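Local coordinates for BRIC1 (Synthetic construct, PDB 6FF6), which is a computationally designed, de novo corrugated repeat protein with a novel all-helical architecture and no assigned biological activity, at residues 126-138 and 164-177. Numbering follows the deposited sequence.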
ATOM      1  N   PHE A 126      -2.941  -7.571   5.693  1.00123.47           N
ATOM      2  CA  PHE A 126      -1.520  -7.294   5.774  1.00120.53           C
ATOM      3  C   PHE A 126      -0.805  -8.193   6.805  1.00116.99           C
ATOM      4  O   PHE A 126       0.300  -8.671   6.528  1.00114.35           O
ATOM      5  CB  PHE A 126      -1.273  -5.787   6.010  1.00125.09           C
ATOM      6  CG  PHE A 126       0.189  -5.406   5.908  1.00126.51           C
ATOM      7  CD1 PHE A 126       0.987  -5.897   4.874  1.00130.10           C
ATOM      8  CD2 PHE A 126       0.781  -4.595   6.868  1.00128.68           C
ATOM      9  CE1 PHE A 126       2.354  -5.594   4.813  1.00130.14           C
ATOM     10  CE2 PHE A 126       2.144  -4.279   6.796  1.00130.54           C
ATOM     11  CZ  PHE A 126       2.920  -4.783   5.771  1.00128.44           C
ATOM     12  N   TYR A 127      -1.444  -8.450   7.965  1.00111.03           N
ATOM     13  CA  TYR A 127      -0.893  -9.314   9.012  1.00107.13           C
ATOM     14  C   TYR A 127      -0.862 -10.742   8.534  1.00108.24           C
ATOM     15  O   TYR A 127       0.137 -11.423   8.727  1.00106.59           O
ATOM     16  CB  TYR A 127      -1.741  -9.240  10.294  1.00109.86           C
ATOM     17  CG  TYR A 127      -1.279  -8.234  11.323  1.00112.61           C
ATOM     18  CD1 TYR A 127      -1.389  -6.867  11.089  1.00117.91           C
ATOM     19  CD2 TYR A 127      -0.801  -8.647  12.566  1.00111.45           C
ATOM     20  CE1 TYR A 127      -0.991  -5.934  12.052  1.00121.84           C
ATOM     21  CE2 TYR A 127      -0.396  -7.724  13.534  1.00112.23           C
ATOM     22  CZ  TYR A 127      -0.502  -6.365  13.276  1.00124.37           C
ATOM     23  OH  TYR A 127      -0.149  -5.430  14.226  1.00127.11           O
ATOM     24  N   GLN A 128      -1.954 -11.190   7.900  1.00105.54           N
ATOM     25  CA  GLN A 128      -2.122 -12.536   7.384  1.00104.32           C
ATOM     26  C   GLN A 128      -1.125 -12.894   6.293  1.00106.50           C
ATOM     27  O   GLN A 128      -0.560 -13.997   6.335  1.00104.81           O
ATOM     28  CB  GLN A 128      -3.559 -12.757   6.946  1.00108.69           C
ATOM     29  CG  GLN A 128      -4.355 -13.649   7.911  1.00133.68           C
ATOM     30  CD  GLN A 128      -4.153 -13.397   9.394  1.00156.10           C
ATOM     31  OE1 GLN A 128      -4.331 -12.283   9.900  1.00155.72           O
ATOM     32  NE2 GLN A 128      -3.793 -14.443  10.126  1.00145.97           N
ATOM     33  N   ALA A 129      -0.862 -11.951   5.367  1.00102.07           N
ATOM     34  CA  ALA A 129       0.127 -12.109   4.311  1.00100.05           C
ATOM     35  C   ALA A 129       1.487 -12.290   4.954  1.00102.07           C
ATOM     36  O   ALA A 129       2.200 -13.213   4.588  1.00102.45           O
ATOM     37  CB  ALA A 129       0.116 -10.900   3.392  1.00103.30           C
ATOM     38  N   PHE A 130       1.795 -11.512   5.998  1.00 99.02           N
ATOM     39  CA  PHE A 130       3.052 -11.653   6.730  1.00 95.66           C
ATOM     40  C   PHE A 130       3.154 -12.999   7.402  1.00 97.46           C
ATOM     41  O   PHE A 130       4.176 -13.660   7.255  1.00 96.19           O
ATOM     42  CB  PHE A 130       3.246 -10.507   7.750  1.00 96.69           C
ATOM     43  CG  PHE A 130       4.324 -10.787   8.783  1.00 95.44           C
ATOM     44  CD1 PHE A 130       5.666 -10.851   8.420  1.00 97.50           C
ATOM     45  CD2 PHE A 130       3.989 -11.061  10.106  1.00 95.31           C
ATOM     46  CE1 PHE A 130       6.643 -11.198   9.363  1.00 96.40           C
ATOM     47  CE2 PHE A 130       4.965 -11.412  11.038  1.00 95.24           C
ATOM     48  CZ  PHE A 130       6.289 -11.448  10.671  1.00 93.13           C
ATOM     49  N   PHE A 131       2.117 -13.392   8.170  1.00 95.24           N
ATOM     50  CA  PHE A 131       2.109 -14.665   8.907  1.00 94.24           C
ATOM     51  C   PHE A 131       2.358 -15.862   7.955  1.00100.16           C
ATOM     52  O   PHE A 131       3.273 -16.642   8.159  1.00 97.79           O
ATOM     53  CB  PHE A 131       0.826 -14.808   9.774  1.00 96.80           C
ATOM     54  CG  PHE A 131       0.802 -13.911  11.002  1.00 97.77           C
ATOM     55  CD1 PHE A 131       1.930 -13.778  11.814  1.00 98.65           C
ATOM     56  CD2 PHE A 131      -0.355 -13.233  11.369  1.00101.24           C
ATOM     57  CE1 PHE A 131       1.913 -12.939  12.949  1.00 99.33           C
ATOM     58  CE2 PHE A 131      -0.365 -12.394  12.493  1.00104.13           C
ATOM     59  CZ  PHE A 131       0.770 -12.251  13.276  1.00 99.81           C
ATOM     60  N   ASP A 132       1.606 -15.922   6.861  1.00100.83           N
ATOM     61  CA  ASP A 132       1.743 -16.915   5.804  1.00101.48           C
ATOM     62  C   ASP A 132       3.167 -16.891   5.190  1.00104.00           C
ATOM     63  O   ASP A 132       3.793 -17.947   5.090  1.00103.25           O
ATOM     64  CB  ASP A 132       0.634 -16.663   4.759  1.00105.66           C
ATOM     65  CG  ASP A 132       0.836 -17.206   3.357  1.00117.64           C
ATOM     66  OD1 ASP A 132       1.460 -18.285   3.215  1.00120.81           O
ATOM     67  OD2 ASP A 132       0.354 -16.565   2.409  1.00121.30           O
ATOM     68  N   MET A 133       3.657 -15.706   4.773  1.00 99.38           N
ATOM     69  CA  MET A 133       5.004 -15.546   4.220  1.00 98.31           C
ATOM     70  C   MET A 133       6.090 -16.052   5.191  1.00 98.87           C
ATOM     71  O   MET A 133       6.920 -16.880   4.796  1.00 97.22           O
ATOM     72  CB  MET A 133       5.275 -14.078   3.850  1.00101.84           C
ATOM     73  CG  MET A 133       6.723 -13.828   3.433  1.00105.41           C
ATOM     74  SD  MET A 133       6.939 -12.908   1.888  1.00113.23           S
ATOM     75  CE  MET A 133       5.969 -13.771   0.881  1.00111.11           C
ATOM     76  N   ALA A 134       6.081 -15.546   6.451  1.00 93.97           N
ATOM     77  CA  ALA A 134       7.055 -15.924   7.487  1.00 93.17           C
ATOM     78  C   ALA A 134       7.065 -17.420   7.763  1.00 98.20           C
ATOM     79  O   ALA A 134       8.147 -17.977   7.888  1.00 99.62           O
ATOM     80  CB  ALA A 134       6.819 -15.136   8.783  1.00 92.93           C
ATOM     81  N   ASP A 135       5.877 -18.066   7.840  1.00 95.47           N
ATOM     82  CA  ASP A 135       5.720 -19.517   8.006  1.00 96.52           C
ATOM     83  C   ASP A 135       6.569 -20.258   6.943  1.00103.40           C
ATOM     84  O   ASP A 135       7.334 -21.175   7.290  1.00105.31           O
ATOM     85  CB  ASP A 135       4.254 -19.939   7.785  1.00100.24           C
ATOM     86  CG  ASP A 135       3.318 -19.746   8.943  1.00112.63           C
ATOM     87  OD1 ASP A 135       3.798 -19.701  10.086  1.00115.55           O
ATOM     88  OD2 ASP A 135       2.094 -19.662   8.705  1.00119.71           O
ATOM     89  N   VAL A 136       6.440 -19.838   5.666  1.00 99.27           N
ATOM     90  CA  VAL A 136       7.151 -20.425   4.527  1.00100.51           C
ATOM     91  C   VAL A 136       8.665 -20.182   4.591  1.00110.37           C
ATOM     92  O   VAL A 136       9.447 -21.126   4.391  1.00111.49           O
ATOM     93  CB  VAL A 136       6.543 -19.991   3.175  1.00103.65           C
ATOM     94  CG1 VAL A 136       7.322 -20.584   2.009  1.00104.81           C
ATOM     95  CG2 VAL A 136       5.075 -20.401   3.087  1.00103.75           C
ATOM     96  N   MET A 137       9.077 -18.941   4.899  1.00109.39           N
ATOM     97  CA  MET A 137      10.497 -18.591   5.050  1.00109.39           C
ATOM     98  C   MET A 137      11.231 -19.396   6.143  1.00110.31           C
ATOM     99  O   MET A 137      12.418 -19.700   5.989  1.00111.36           O
ATOM    100  CB  MET A 137      10.668 -17.094   5.261  1.00111.71           C
ATOM    101  CG  MET A 137      10.534 -16.333   3.965  1.00117.48           C
ATOM    102  SD  MET A 137      11.235 -14.681   4.106  1.00122.93           S
ATOM    103  CE  MET A 137      11.467 -14.231   2.327  1.00123.07           C
ATOM    104  N   LEU A 138      10.517 -19.785   7.200  1.00103.55           N
ATOM    105  CA  LEU A 138      11.089 -20.566   8.289  1.00102.77           C
ATOM    106  C   LEU A 138      11.350 -21.983   7.833  1.00107.10           C
ATOM    107  O   LEU A 138      12.389 -22.572   8.175  1.00106.98           O
ATOM    108  CB  LEU A 138      10.182 -20.512   9.532  1.00102.33           C
ATOM    109  CG  LEU A 138      10.138 -19.141  10.245  1.00105.35           C
ATOM    110  CD1 LEU A 138       9.027 -19.078  11.258  1.00104.67           C
ATOM    111  CD2 LEU A 138      11.472 -18.809  10.873  1.00108.08           C
ATOM    112  N   ALA A 164      16.541 -14.586   4.368  1.00123.11           N
ATOM    113  CA  ALA A 164      15.250 -15.015   4.927  1.00121.07           C
ATOM    114  C   ALA A 164      15.126 -14.479   6.380  1.00124.65           C
ATOM    115  O   ALA A 164      14.099 -13.912   6.750  1.00124.02           O
ATOM    116  CB  ALA A 164      15.130 -16.529   4.900  1.00120.97           C
ATOM    117  N   ALA A 165      16.208 -14.573   7.160  1.00120.84           N
ATOM    118  CA  ALA A 165      16.236 -14.025   8.510  1.00119.33           C
ATOM    119  C   ALA A 165      16.108 -12.506   8.458  1.00123.83           C
ATOM    120  O   ALA A 165      15.358 -11.936   9.257  1.00121.79           O
ATOM    121  CB  ALA A 165      17.530 -14.416   9.212  1.00120.25           C
ATOM    122  N   HIS A 166      16.821 -11.857   7.507  1.00123.02           N
ATOM    123  CA  HIS A 166      16.788 -10.410   7.308  1.00124.84           C
ATOM    124  C   HIS A 166      15.362  -9.928   7.028  1.00125.63           C
ATOM    125  O   HIS A 166      14.948  -8.905   7.582  1.00123.97           O
ATOM    126  CB  HIS A 166      17.731  -9.986   6.175  1.00130.13           C
ATOM    127  CG  HIS A 166      17.737  -8.507   5.920  1.00137.08           C
ATOM    128  ND1 HIS A 166      18.365  -7.623   6.787  1.00139.71           N
ATOM    129  CD2 HIS A 166      17.189  -7.804   4.902  1.00142.12           C
ATOM    130  CE1 HIS A 166      18.185  -6.420   6.269  1.00142.34           C
ATOM    131  NE2 HIS A 166      17.485  -6.476   5.134  1.00144.25           N
ATOM    132  N   PHE A 167      14.607 -10.672   6.187  1.00121.19           N
ATOM    133  CA  PHE A 167      13.219 -10.321   5.888  1.00121.06           C
ATOM    134  C   PHE A 167      12.354 -10.373   7.155  1.00119.91           C
ATOM    135  O   PHE A 167      11.630  -9.410   7.445  1.00119.66           O
ATOM    136  CB  PHE A 167      12.619 -11.226   4.801  1.00123.81           C
ATOM    137  CG  PHE A 167      11.123 -11.036   4.608  1.00126.25           C
ATOM    138  CD1 PHE A 167      10.626  -9.932   3.914  1.00131.26           C
ATOM    139  CD2 PHE A 167      10.212 -11.937   5.153  1.00126.51           C
ATOM    140  CE1 PHE A 167       9.253  -9.752   3.749  1.00132.33           C
ATOM    141  CE2 PHE A 167       8.838 -11.759   4.978  1.00129.37           C
ATOM    142  CZ  PHE A 167       8.370 -10.671   4.276  1.00129.68           C
ATOM    143  N   ILE A 168      12.432 -11.501   7.895  1.00111.09           N
ATOM    144  CA  ILE A 168      11.660 -11.722   9.111  1.00106.54           C
ATOM    145  C   ILE A 168      11.951 -10.637  10.126  1.00109.26           C
ATOM    146  O   ILE A 168      11.018 -10.083  10.693  1.00108.54           O
ATOM    147  CB  ILE A 168      11.826 -13.143   9.672  1.00106.68           C
ATOM    148  CG1 ILE A 168      11.385 -14.217   8.631  1.00106.68           C
ATOM    149  CG2 ILE A 168      11.003 -13.276  10.949  1.00103.53           C
ATOM    150  CD1 ILE A 168      11.924 -15.652   8.883  1.00107.83           C
ATOM    151  N   LYS A 169      13.229 -10.276  10.293  1.00105.87           N
ATOM    152  CA  LYS A 169      13.632  -9.200  11.188  1.00105.27           C
ATOM    153  C   LYS A 169      13.000  -7.890  10.768  1.00111.06           C
ATOM    154  O   LYS A 169      12.372  -7.235  11.601  1.00113.01           O
ATOM    155  CB  LYS A 169      15.159  -9.067  11.247  1.00108.16           C
ATOM    156  CG  LYS A 169      15.621  -8.051  12.289  1.00119.33           C
ATOM    157  CD  LYS A 169      17.032  -7.580  12.054  1.00125.33           C
ATOM    158  CE  LYS A 169      17.200  -6.575  10.935  1.00133.13           C
ATOM    159  NZ  LYS A 169      18.625  -6.200  10.733  1.00136.19           N
ATOM    160  N   GLY A 170      13.167  -7.527   9.495  1.00109.07           N
ATOM    161  CA  GLY A 170      12.620  -6.301   8.913  1.00110.92           C
ATOM    162  C   GLY A 170      11.126  -6.190   9.115  1.00112.35           C
ATOM    163  O   GLY A 170      10.652  -5.206   9.689  1.00113.28           O
ATOM    164  N   ALA A 171      10.399  -7.246   8.713  1.00106.58           N
ATOM    165  CA  ALA A 171       8.952  -7.382   8.854  1.00106.60           C
ATOM    166  C   ALA A 171       8.479  -7.348  10.330  1.00112.69           C
ATOM    167  O   ALA A 171       7.502  -6.655  10.637  1.00115.89           O
ATOM    168  CB  ALA A 171       8.496  -8.653   8.174  1.00106.22           C
ATOM    169  N   ALA A 172       9.204  -8.037  11.245  1.00105.99           N
ATOM    170  CA  ALA A 172       8.904  -8.028  12.677  1.00104.25           C
ATOM    171  C   ALA A 172       9.065  -6.615  13.217  1.00110.53           C
ATOM    172  O   ALA A 172       8.294  -6.200  14.085  1.00111.31           O
ATOM    173  CB  ALA A 172       9.827  -8.974  13.426  1.00102.82           C
ATOM    174  N   GLY A 173      10.051  -5.887  12.687  1.00108.03           N
ATOM    175  CA  GLY A 173      10.290  -4.495  13.042  1.00109.78           C
ATOM    176  C   GLY A 173       9.110  -3.654  12.600  1.00115.46           C
ATOM    177  O   GLY A 173       8.629  -2.815  13.365  1.00117.13           O
ATOM    178  N   THR A 174       8.589  -3.935  11.383  1.00110.71           N
ATOM    179  CA  THR A 174       7.423  -3.263  10.828  1.00112.94           C
ATOM    180  C   THR A 174       6.211  -3.388  11.744  1.00114.41           C
ATOM    181  O   THR A 174       5.526  -2.396  11.959  1.00116.89           O
ATOM    182  CB  THR A 174       7.123  -3.775   9.413  1.00124.60           C
ATOM    183  OG1 THR A 174       8.210  -3.431   8.550  1.00128.01           O
ATOM    184  CG2 THR A 174       5.794  -3.244   8.852  1.00124.81           C
ATOM    185  N   PHE A 175       5.956  -4.578  12.293  1.00106.05           N
ATOM    186  CA  PHE A 175       4.794  -4.773  13.161  1.00103.96           C
ATOM    187  C   PHE A 175       5.055  -4.557  14.675  1.00108.36           C
ATOM    188  O   PHE A 175       4.147  -4.764  15.487  1.00108.89           O
ATOM    189  CB  PHE A 175       4.174  -6.144  12.913  1.00102.69           C
ATOM    190  CG  PHE A 175       3.703  -6.399  11.505  1.00103.92           C
ATOM    191  CD1 PHE A 175       2.427  -6.018  11.099  1.00107.43           C
ATOM    192  CD2 PHE A 175       4.489  -7.110  10.613  1.00102.72           C
ATOM    193  CE1 PHE A 175       1.970  -6.306   9.808  1.00108.72           C
ATOM    194  CE2 PHE A 175       4.046  -7.349   9.306  1.00106.17           C
ATOM    195  CZ  PHE A 175       2.786  -6.959   8.919  1.00105.55           C
ATOM    196  N   GLY A 176       6.258  -4.129  15.045  1.00104.41           N
ATOM    197  CA  GLY A 176       6.597  -3.890  16.450  1.00103.53           C
ATOM    198  C   GLY A 176       6.801  -5.149  17.279  1.00102.83           C
ATOM    199  O   GLY A 176       6.740  -5.107  18.517  1.00100.64           O
ATOM    200  N   PHE A 177       7.047  -6.287  16.596  1.00 96.60           N
ATOM    201  CA  PHE A 177       7.276  -7.576  17.237  1.00 93.29           C
ATOM    202  C   PHE A 177       8.729  -7.568  17.731  1.00 98.89           C
ATOM    203  O   PHE A 177       9.614  -8.140  17.099  1.00 98.99           O
ATOM    204  CB  PHE A 177       6.988  -8.733  16.261  1.00 93.29           C
ATOM    205  CG  PHE A 177       5.590  -8.865  15.673  1.00 95.98           C
ATOM    206  CD1 PHE A 177       4.464  -8.505  16.406  1.00 99.14           C
ATOM    207  CD2 PHE A 177       5.394  -9.444  14.420  1.00 98.92           C
ATOM    208  CE1 PHE A 177       3.178  -8.669  15.874  1.00100.90           C
ATOM    209  CE2 PHE A 177       4.101  -9.600  13.890  1.00102.01           C
ATOM    210  CZ  PHE A 177       3.008  -9.205  14.622  1.00100.29           C
TER
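An aromatic cluster of F126, Y127, F130, F175 and F177 joins the first turns of helix 125-146 to the turn between helices 155-174 and 178-196. The helix segments run nearly antiparallel, at 152°, with axes 10.1 Å apart. F175 enters between three rings of the facing helix. Its edge points at the face of Y127 in an edge-to-face pair, with F175 CD1 3.5 Å from Y127 CE1. F175 CZ lies over a face of F126, 3.5 Å from F126 CE2. F175 CE2 meets F130 CG at 3.5 Å, with ring planes oblique at 36°. CG of F130 lies opposite the backbone N (chi1 165°), which carries the ring across to A171, where F130 CE1 is 3.4 Å from A171 CB. F177, at the N-cap of helix 178-196, follows the Schellman motif that ends helix 155-174, with G176 at positive phi, and presents its ring edge to F130 CE2. Y223 stacks on the F177 ring.

Further along, F167 is a Met-aromatic partner for two sulfurs. M133 SD sits 4.3 Å from the centroid of the F167 ring and M137 SD 4.1 Å, both oblique to the ring. Y78 of the second subunit meets this ring. I168 CD1 packs on L138 CD2 at 3.8 Å. No hydrogen bond links the segments. This buried contact is the apolar packing of antiparallel helices in a helical bundle, consistent with an Hpt-type domain.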